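PDB 3LYK: stringent starvation protein A homolog from Haemophilus influenzae, which probably forms an equimolar complex with the RNA polymerase holoenzyme, but not with the core enzyme, and belongs to the glutathione S-transferase superfamily. Local coordinates for residues T8-K13 with P43-E48; D14-H19 with D105-L110; Q20-L25 with Y32-V37. All coordinates share one frame; numbering follows the deposited sequence.

Contact 1: residues T8-K13 with P43-E48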
# COMPACT_ATOMS: atom_id res chain seq x y z
N THR B 8 16.14 7.11 13.51
CA THR B 8 15.29 6.96 14.68
C THR B 8 13.99 6.33 14.22
O THR B 8 13.41 6.78 13.22
CB THR B 8 14.97 8.34 15.33
OG1 THR B 8 16.19 8.94 15.74
CG2 THR B 8 14.06 8.21 16.54
N LEU B 9 13.58 5.26 14.91
CA LEU B 9 12.30 4.66 14.74
C LEU B 9 11.39 5.00 15.92
O LEU B 9 11.67 4.59 17.07
CB LEU B 9 12.42 3.14 14.61
CG LEU B 9 11.09 2.42 14.44
CD1 LEU B 9 10.61 2.69 13.03
CD2 LEU B 9 11.23 0.91 14.70
N PHE B 10 10.31 5.73 15.66
CA PHE B 10 9.24 5.91 16.64
C PHE B 10 8.36 4.72 16.54
O PHE B 10 7.83 4.40 15.46
CB PHE B 10 8.42 7.20 16.41
CG PHE B 10 9.19 8.45 16.63
CD1 PHE B 10 9.14 9.10 17.85
CD2 PHE B 10 9.98 8.97 15.61
CE1 PHE B 10 9.90 10.27 18.07
CE2 PHE B 10 10.74 10.14 15.80
CZ PHE B 10 10.70 10.79 17.04
N SER B 11 8.18 4.03 17.67
CA SER B 11 7.40 2.82 17.62
C SER B 11 6.79 2.50 18.95
O SER B 11 7.23 3.02 19.99
CB SER B 11 8.28 1.60 17.21
OG SER B 11 9.32 1.44 18.10
N ASN B 12 5.84 1.58 18.91
CA ASN B 12 5.29 1.02 20.13
C ASN B 12 5.56 -0.48 20.17
O ASN B 12 5.36 -1.17 19.15
CB ASN B 12 3.79 1.32 20.24
CG ASN B 12 3.15 0.65 21.44
OD1 ASN B 12 2.76 -0.50 21.35
ND2 ASN B 12 3.10 1.36 22.58
N LYS B 13 6.01 -0.98 21.31
CA LYS B 13 6.43 -2.38 21.45
C LYS B 13 5.34 -3.43 21.29
O LYS B 13 5.65 -4.59 21.11
CB LYS B 13 7.15 -2.60 22.81
CG LYS B 13 6.26 -2.38 24.04
CD LYS B 13 7.06 -2.86 25.27
CE LYS B 13 6.85 -1.96 26.47
NZ LYS B 13 5.45 -2.06 26.98
N PRO B 43 4.70 11.76 21.77
CA PRO B 43 5.65 12.84 22.02
C PRO B 43 5.51 13.98 21.00
O PRO B 43 5.16 13.71 19.81
CB PRO B 43 7.03 12.16 21.91
CG PRO B 43 6.80 10.99 20.97
CD PRO B 43 5.32 10.58 21.12
N GLU B 44 5.75 15.22 21.45
CA GLU B 44 5.64 16.40 20.57
C GLU B 44 6.65 16.33 19.41
O GLU B 44 6.36 16.78 18.35
CB GLU B 44 5.81 17.72 21.32
CG GLU B 44 4.54 18.13 22.08
CD GLU B 44 4.81 19.20 23.13
OE1 GLU B 44 5.95 19.22 23.68
OE2 GLU B 44 3.90 20.01 23.41
N ASP B 45 7.82 15.73 19.62
CA ASP B 45 8.75 15.65 18.50
C ASP B 45 8.25 14.71 17.36
O ASP B 45 8.52 15.00 16.20
CB ASP B 45 10.19 15.37 18.95
CG ASP B 45 10.33 14.01 19.59
OD1 ASP B 45 9.30 13.31 19.69
OD2 ASP B 45 11.46 13.63 20.02
N LEU B 46 7.52 13.63 17.67
CA LEU B 46 6.83 12.85 16.64
C LEU B 46 5.79 13.70 15.91
O LEU B 46 5.72 13.65 14.66
CB LEU B 46 6.17 11.57 17.18
CG LEU B 46 5.33 10.76 16.17
CD1 LEU B 46 6.19 10.26 15.01
CD2 LEU B 46 4.59 9.60 16.81
N MSE B 47 4.96 14.44 16.65
CA MSE B 47 3.95 15.35 16.04
C MSE B 47 4.54 16.40 15.07
O MSE B 47 3.96 16.67 14.04
CB MSE B 47 3.11 16.07 17.10
CG MSE B 47 2.47 15.13 18.12
SE MSE B 47 1.40 13.72 17.29
CE MSE B 47 0.27 14.75 16.03
N GLU B 48 5.68 16.96 15.43
CA GLU B 48 6.47 17.88 14.63
C GLU B 48 6.90 17.25 13.28
O GLU B 48 6.83 17.90 12.24
CB GLU B 48 7.73 18.21 15.42
CG GLU B 48 8.07 19.67 15.60
CD GLU B 48 8.78 19.92 16.95
OE1 GLU B 48 8.22 20.68 17.80
OE2 GLU B 48 9.89 19.34 17.19
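Phe-10 reaches from strand 3-11 of the thioredoxin-like N-terminal domain to the short helix 44-49, and this one residue carries every contact between the two segments. The tight part is its meeting with Leu-46. CD1 of Leu-46 sits over one face of the Phe-10 ring, 4.2 Å from the ring centroid and 25° off the normal, a CH-pi contact displaced toward the CG end; CB of Leu-46 lies along the CD1-CE1 side of the ring, 3.9 Å from CD1 of Phe-10. The two side chains lie alongside, pointing opposite ways. Both are buried, and Val-55 touches them both, while Val-59 and Ala-35 of the neighbouring strands also pack on Phe-10.

Toward solvent the packing thins out. Pro-43, at the N-cap position of the helix, only grazes the ring, its CG lying 4.3 Å from CE1 of Phe-10. Asp-45 is an exposed residue, yet its chi1 of 65° sets the carboxylate between backbone N and carbonyl carbon and brings it back toward the ring, which it meets obliquely, the two planes 85° apart. No hydrogen bond joins the segments. Asp-45 OD1, 3.5 Å from Phe-10 CE1, is covered by this contact and has no polar partner in the model.

Contact 2: residues D14-H19 with D105-L110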
# COMPACT_ATOMS: atom_id res chain seq x y z
N ASP B 14 4.06 -3.06 21.37
CA ASP B 14 3.01 -4.03 21.15
C ASP B 14 2.34 -3.92 19.79
O ASP B 14 1.41 -4.69 19.50
CB ASP B 14 1.92 -3.89 22.23
CG ASP B 14 2.46 -4.18 23.65
OD1 ASP B 14 3.20 -5.17 23.84
OD2 ASP B 14 2.16 -3.39 24.56
N ASP B 15 2.79 -2.97 18.96
CA ASP B 15 2.14 -2.71 17.67
C ASP B 15 2.73 -3.63 16.57
O ASP B 15 3.94 -3.70 16.41
CB ASP B 15 2.28 -1.22 17.34
CG ASP B 15 1.67 -0.87 15.99
OD1 ASP B 15 0.44 -0.73 15.93
OD2 ASP B 15 2.40 -0.76 14.99
N ILE B 16 1.86 -4.35 15.86
CA ILE B 16 2.29 -5.36 14.90
C ILE B 16 3.07 -4.77 13.70
O ILE B 16 4.02 -5.39 13.19
CB ILE B 16 1.09 -6.26 14.47
CG1 ILE B 16 1.57 -7.46 13.67
CG2 ILE B 16 -0.03 -5.47 13.71
CD1 ILE B 16 0.53 -8.52 13.53
N TYR B 17 2.68 -3.55 13.30
CA TYR B 17 3.33 -2.79 12.23
C TYR B 17 4.72 -2.36 12.64
O TYR B 17 5.64 -2.39 11.81
CB TYR B 17 2.48 -1.56 11.79
CG TYR B 17 1.08 -2.00 11.37
CD1 TYR B 17 0.90 -2.73 10.18
CD2 TYR B 17 -0.04 -1.74 12.18
CE1 TYR B 17 -0.35 -3.18 9.80
CE2 TYR B 17 -1.33 -2.18 11.79
CZ TYR B 17 -1.46 -2.90 10.59
OH TYR B 17 -2.68 -3.39 10.17
N CYS B 18 4.91 -2.00 13.92
CA CYS B 18 6.24 -1.64 14.41
C CYS B 18 7.09 -2.91 14.41
O CYS B 18 8.26 -2.90 14.01
CB CYS B 18 6.17 -1.02 15.82
SG CYS B 18 5.35 0.64 15.70
N HIS B 19 6.47 -4.02 14.78
CA HIS B 19 7.20 -5.28 14.79
C HIS B 19 7.71 -5.67 13.37
O HIS B 19 8.88 -6.04 13.19
CB HIS B 19 6.36 -6.38 15.45
CG HIS B 19 7.15 -7.62 15.75
ND1 HIS B 19 6.58 -8.77 16.24
CD2 HIS B 19 8.48 -7.88 15.61
CE1 HIS B 19 7.51 -9.69 16.38
NE2 HIS B 19 8.67 -9.18 15.99
N ASP B 105 -7.37 -9.45 5.52
CA ASP B 105 -8.17 -10.56 6.00
C ASP B 105 -7.81 -11.02 7.44
O ASP B 105 -8.72 -11.28 8.24
CB ASP B 105 -8.01 -11.78 5.08
CG ASP B 105 -8.46 -11.53 3.62
OD1 ASP B 105 -8.25 -12.43 2.78
OD2 ASP B 105 -9.02 -10.46 3.31
N TRP B 106 -6.52 -11.15 7.77
CA TRP B 106 -6.13 -11.69 9.09
C TRP B 106 -5.92 -10.66 10.16
O TRP B 106 -6.38 -10.85 11.28
CB TRP B 106 -4.92 -12.59 8.99
CG TRP B 106 -5.14 -13.82 8.19
CD1 TRP B 106 -6.35 -14.36 7.82
CD2 TRP B 106 -4.15 -14.71 7.71
NE1 TRP B 106 -6.16 -15.51 7.10
CE2 TRP B 106 -4.81 -15.75 7.02
CE3 TRP B 106 -2.74 -14.74 7.80
CZ2 TRP B 106 -4.12 -16.81 6.41
CZ3 TRP B 106 -2.05 -15.79 7.20
CH2 TRP B 106 -2.74 -16.81 6.51
N TYR B 107 -5.26 -9.54 9.85
CA TYR B 107 -4.96 -8.53 10.85
C TYR B 107 -6.16 -7.98 11.65
O TYR B 107 -6.01 -7.72 12.87
CB TYR B 107 -4.08 -7.40 10.29
CG TYR B 107 -2.58 -7.73 10.18
CD1 TYR B 107 -2.12 -9.03 9.97
CD2 TYR B 107 -1.61 -6.71 10.32
CE1 TYR B 107 -0.76 -9.34 9.87
CE2 TYR B 107 -0.24 -7.01 10.21
CZ TYR B 107 0.17 -8.33 10.00
OH TYR B 107 1.52 -8.63 9.92
N PRO B 108 -7.33 -7.73 10.98
CA PRO B 108 -8.46 -7.22 11.79
C PRO B 108 -9.00 -8.24 12.77
O PRO B 108 -9.43 -7.86 13.84
CB PRO B 108 -9.55 -6.88 10.74
CG PRO B 108 -8.75 -6.60 9.45
CD PRO B 108 -7.59 -7.59 9.52
N THR B 109 -8.98 -9.51 12.40
CA THR B 109 -9.38 -10.60 13.28
C THR B 109 -8.43 -10.69 14.50
O THR B 109 -8.87 -10.83 15.65
CB THR B 109 -9.41 -11.93 12.52
OG1 THR B 109 -10.15 -11.74 11.32
CG2 THR B 109 -10.08 -13.08 13.35
N LEU B 110 -7.13 -10.54 14.25
CA LEU B 110 -6.15 -10.48 15.33
C LEU B 110 -6.44 -9.32 16.25
O LEU B 110 -6.39 -9.49 17.46
CB LEU B 110 -4.70 -10.40 14.78
CG LEU B 110 -3.57 -10.34 15.82
CD1 LEU B 110 -3.57 -11.60 16.72
CD2 LEU B 110 -2.20 -10.09 15.14
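Ile-16 and Tyr-17, in the first turn of helix 16-27, meet Tyr-107 and Leu-110 of helix 89-115, and the contact between them is apolar and aromatic. The CH-pi part belongs to Ile-16: its CD1 lies over one face of the Tyr-107 ring, 3.9 Å from the centroid and nearest CZ. With CG1 anti to the backbone N (chi1 -170°) and the chain extended beyond it, the same methyl also meets Leu-110 tip to tip, CD1 to CD2 at 3.5 Å. Pro-159 of helix 152-165 packs on Ile-16 as well.

The aromatic part is an oblique pair. The rings of Tyr-17 and Tyr-107 have planes 51° apart, and OH of Tyr-17 comes to the edge of the other ring, 3.5 Å from Tyr-107 CD2.

Polar bonds run within segments or to residues beyond them. Asp-15 caps helix 16-27, its OD2 accepting from Cys-18 N at 3.0 Å. The Tyr-17 hydroxyl bonds to Glu-103 and that of Tyr-107 to Tyr-156 O, so the hydroxyl end of each tyrosine is anchored by a partner outside the two segments. This is part of the interface between the thioredoxin-like N-terminal domain and the all-helical C-terminal domain of the GST fold.

Contact 3: residues Q20-L25 with Y32-V37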
# COMPACT_ATOMS: atom_id res chain seq x y z
N GLN B 20 6.85 -5.56 12.35
CA GLN B 20 7.27 -5.81 10.97
C GLN B 20 8.55 -5.02 10.61
O GLN B 20 9.50 -5.58 10.03
CB GLN B 20 6.18 -5.37 9.96
CG GLN B 20 4.83 -6.07 10.08
CD GLN B 20 3.81 -5.45 9.11
OE1 GLN B 20 3.93 -4.29 8.72
NE2 GLN B 20 2.82 -6.21 8.75
N VAL B 21 8.53 -3.72 10.90
CA VAL B 21 9.62 -2.85 10.55
C VAL B 21 10.92 -3.21 11.32
O VAL B 21 12.03 -3.27 10.72
CB VAL B 21 9.24 -1.34 10.77
CG1 VAL B 21 10.47 -0.42 10.55
CG2 VAL B 21 8.14 -0.92 9.76
N LYS B 22 10.78 -3.54 12.60
CA LYS B 22 12.01 -3.96 13.37
C LYS B 22 12.61 -5.22 12.83
O LYS B 22 13.79 -5.36 12.85
CB LYS B 22 11.74 -4.15 14.87
CG LYS B 22 11.30 -2.88 15.58
CD LYS B 22 10.86 -3.29 17.01
CE LYS B 22 10.69 -2.10 17.89
NZ LYS B 22 10.06 -2.58 19.15
N ILE B 23 11.81 -6.14 12.33
CA ILE B 23 12.41 -7.34 11.75
C ILE B 23 13.22 -6.95 10.51
O ILE B 23 14.36 -7.41 10.30
CB ILE B 23 11.33 -8.33 11.37
CG1 ILE B 23 10.65 -8.84 12.63
CG2 ILE B 23 11.94 -9.49 10.53
CD1 ILE B 23 9.40 -9.70 12.32
N VAL B 24 12.66 -6.07 9.69
CA VAL B 24 13.40 -5.65 8.46
C VAL B 24 14.67 -4.89 8.79
O VAL B 24 15.72 -5.15 8.19
CB VAL B 24 12.48 -4.87 7.47
CG1 VAL B 24 13.27 -4.33 6.30
CG2 VAL B 24 11.31 -5.85 7.02
N LEU B 25 14.60 -3.98 9.75
CA LEU B 25 15.82 -3.26 10.20
C LEU B 25 16.93 -4.23 10.66
O LEU B 25 18.09 -4.01 10.31
CB LEU B 25 15.52 -2.24 11.30
CG LEU B 25 14.75 -0.98 10.86
CD1 LEU B 25 14.02 -0.29 12.03
CD2 LEU B 25 15.68 0.00 10.15
N TYR B 32 19.96 1.75 14.65
CA TYR B 32 19.03 2.84 14.71
C TYR B 32 18.68 3.05 16.18
O TYR B 32 18.83 2.13 16.99
CB TYR B 32 17.75 2.45 13.93
CG TYR B 32 16.98 1.29 14.50
CD1 TYR B 32 15.87 1.51 15.34
CD2 TYR B 32 17.33 -0.03 14.21
CE1 TYR B 32 15.14 0.43 15.88
CE2 TYR B 32 16.61 -1.11 14.74
CZ TYR B 32 15.51 -0.87 15.57
OH TYR B 32 14.76 -1.93 16.07
N GLU B 33 18.17 4.23 16.50
CA GLU B 33 17.63 4.49 17.83
C GLU B 33 16.10 4.18 17.92
O GLU B 33 15.30 4.71 17.13
CB GLU B 33 17.90 5.94 18.20
CG GLU B 33 17.12 6.42 19.43
CD GLU B 33 17.26 7.94 19.72
OE1 GLU B 33 17.09 8.79 18.80
OE2 GLU B 33 17.52 8.29 20.90
N ASN B 34 15.71 3.34 18.88
CA ASN B 34 14.30 3.09 19.17
C ASN B 34 13.70 4.17 20.08
O ASN B 34 14.20 4.37 21.20
CB ASN B 34 14.09 1.70 19.79
CG ASN B 34 12.66 1.21 19.65
OD1 ASN B 34 12.18 0.98 18.55
ND2 ASN B 34 11.94 1.11 20.77
N ALA B 35 12.67 4.89 19.64
CA ALA B 35 12.02 5.85 20.55
C ALA B 35 10.64 5.31 20.82
O ALA B 35 9.76 5.36 19.95
CB ALA B 35 11.98 7.26 19.97
N GLU B 36 10.48 4.77 22.03
CA GLU B 36 9.24 4.12 22.41
C GLU B 36 8.15 5.18 22.55
O GLU B 36 8.41 6.26 23.03
CB GLU B 36 9.40 3.34 23.74
CG GLU B 36 8.14 2.57 24.10
CD GLU B 36 7.89 1.37 23.17
OE1 GLU B 36 8.83 0.94 22.46
OE2 GLU B 36 6.76 0.83 23.17
N VAL B 37 6.95 4.88 22.11
CA VAL B 37 5.88 5.86 22.23
C VAL B 37 4.65 5.17 22.79
O VAL B 37 4.30 4.05 22.42
CB VAL B 37 5.50 6.61 20.90
CG1 VAL B 37 6.68 6.83 19.96
CG2 VAL B 37 4.35 5.99 20.21
O HOH W 1 15.24 -4.53 15.13
O HOH W 2 9.13 -0.33 20.20
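Helix 20-25 and strand 32-36 run nearly antiparallel, at 162° between their directions, with their axes 11.6 Å apart at the closest. The backbones come nearest at Leu-25 and Tyr-32, whose CA atoms are 8.2 Å apart. No direct hydrogen bond crosses this gap; side chains and two waters bridge it.

Leu-25 and Tyr-32 make the apolar end. CD1 of Leu-25 stands over the centre of the Tyr-32 ring, 3.8 Å from the centroid and only 8° off its normal, and CB adds a contact to CE2. The ring reaches the helix because chi1 of Tyr-32, 65°, holds CG between the backbone N and the carbonyl carbon. Tyr-32 OH ends against the stem of Lys-22, 3.6 Å from its CG, the two side chains crossing at about a right angle. Water 1, in the plane of the Tyr-32 ring at its edge, donates to Lys-22 O and is also hydrogen-bonded to Tyr-32 OH, so it links the phenol to the helix backbone.

Lys-22 makes the polar end. Extended beyond CG, it crosses Asn-34 and brings CE to 3.5 Å from Asn-34 OD1. Its ammonium does not touch the carboxylate of Glu-36: NZ and OE1 are 5.0 Å apart. Water 2 sits between them, accepting from Lys-22 NZ and Asn-34 ND2 and donating to Glu-36 OE1 at 2.6 Å. One water thus links the ammonium to the carboxylate, and the opposite charges probably favour this bridge, while Glu-36 OE2 takes the backbone N of Lys-13.

Leu-9 of strand 3-11 packs against both Lys-22 and Tyr-32 from the sheet. Strand 3-11, helix 16-27 and strand 30-36 form the beta-alpha-beta unit, with parallel neighbouring strands, that opens the thioredoxin-like domain of glutathione S-transferases.

How the contacts relate
Contacts 1 and 3 lie within the N-terminal domain and share its sheet, since strands 3-11 and 30-36 are neighbours, joined for instance by Leu-9 O and Ala-35 N. Contact 2 reaches the C-terminal domain. All three are partly buried, contact 2 the most central and contact 1 the most peripheral. Contacts 2 and 3 use successive turns of helix 16-27, and Gln-20 NE2 bonds to the Tyr-107 hydroxyl between them. Each sets an aliphatic methyl over an aromatic ring. Their polar chemistry differs: contact 1 leaves an exposed aspartate beside the ring, contact 2 sends its hydroxyls to outside partners, and contact 3 is bridged by water.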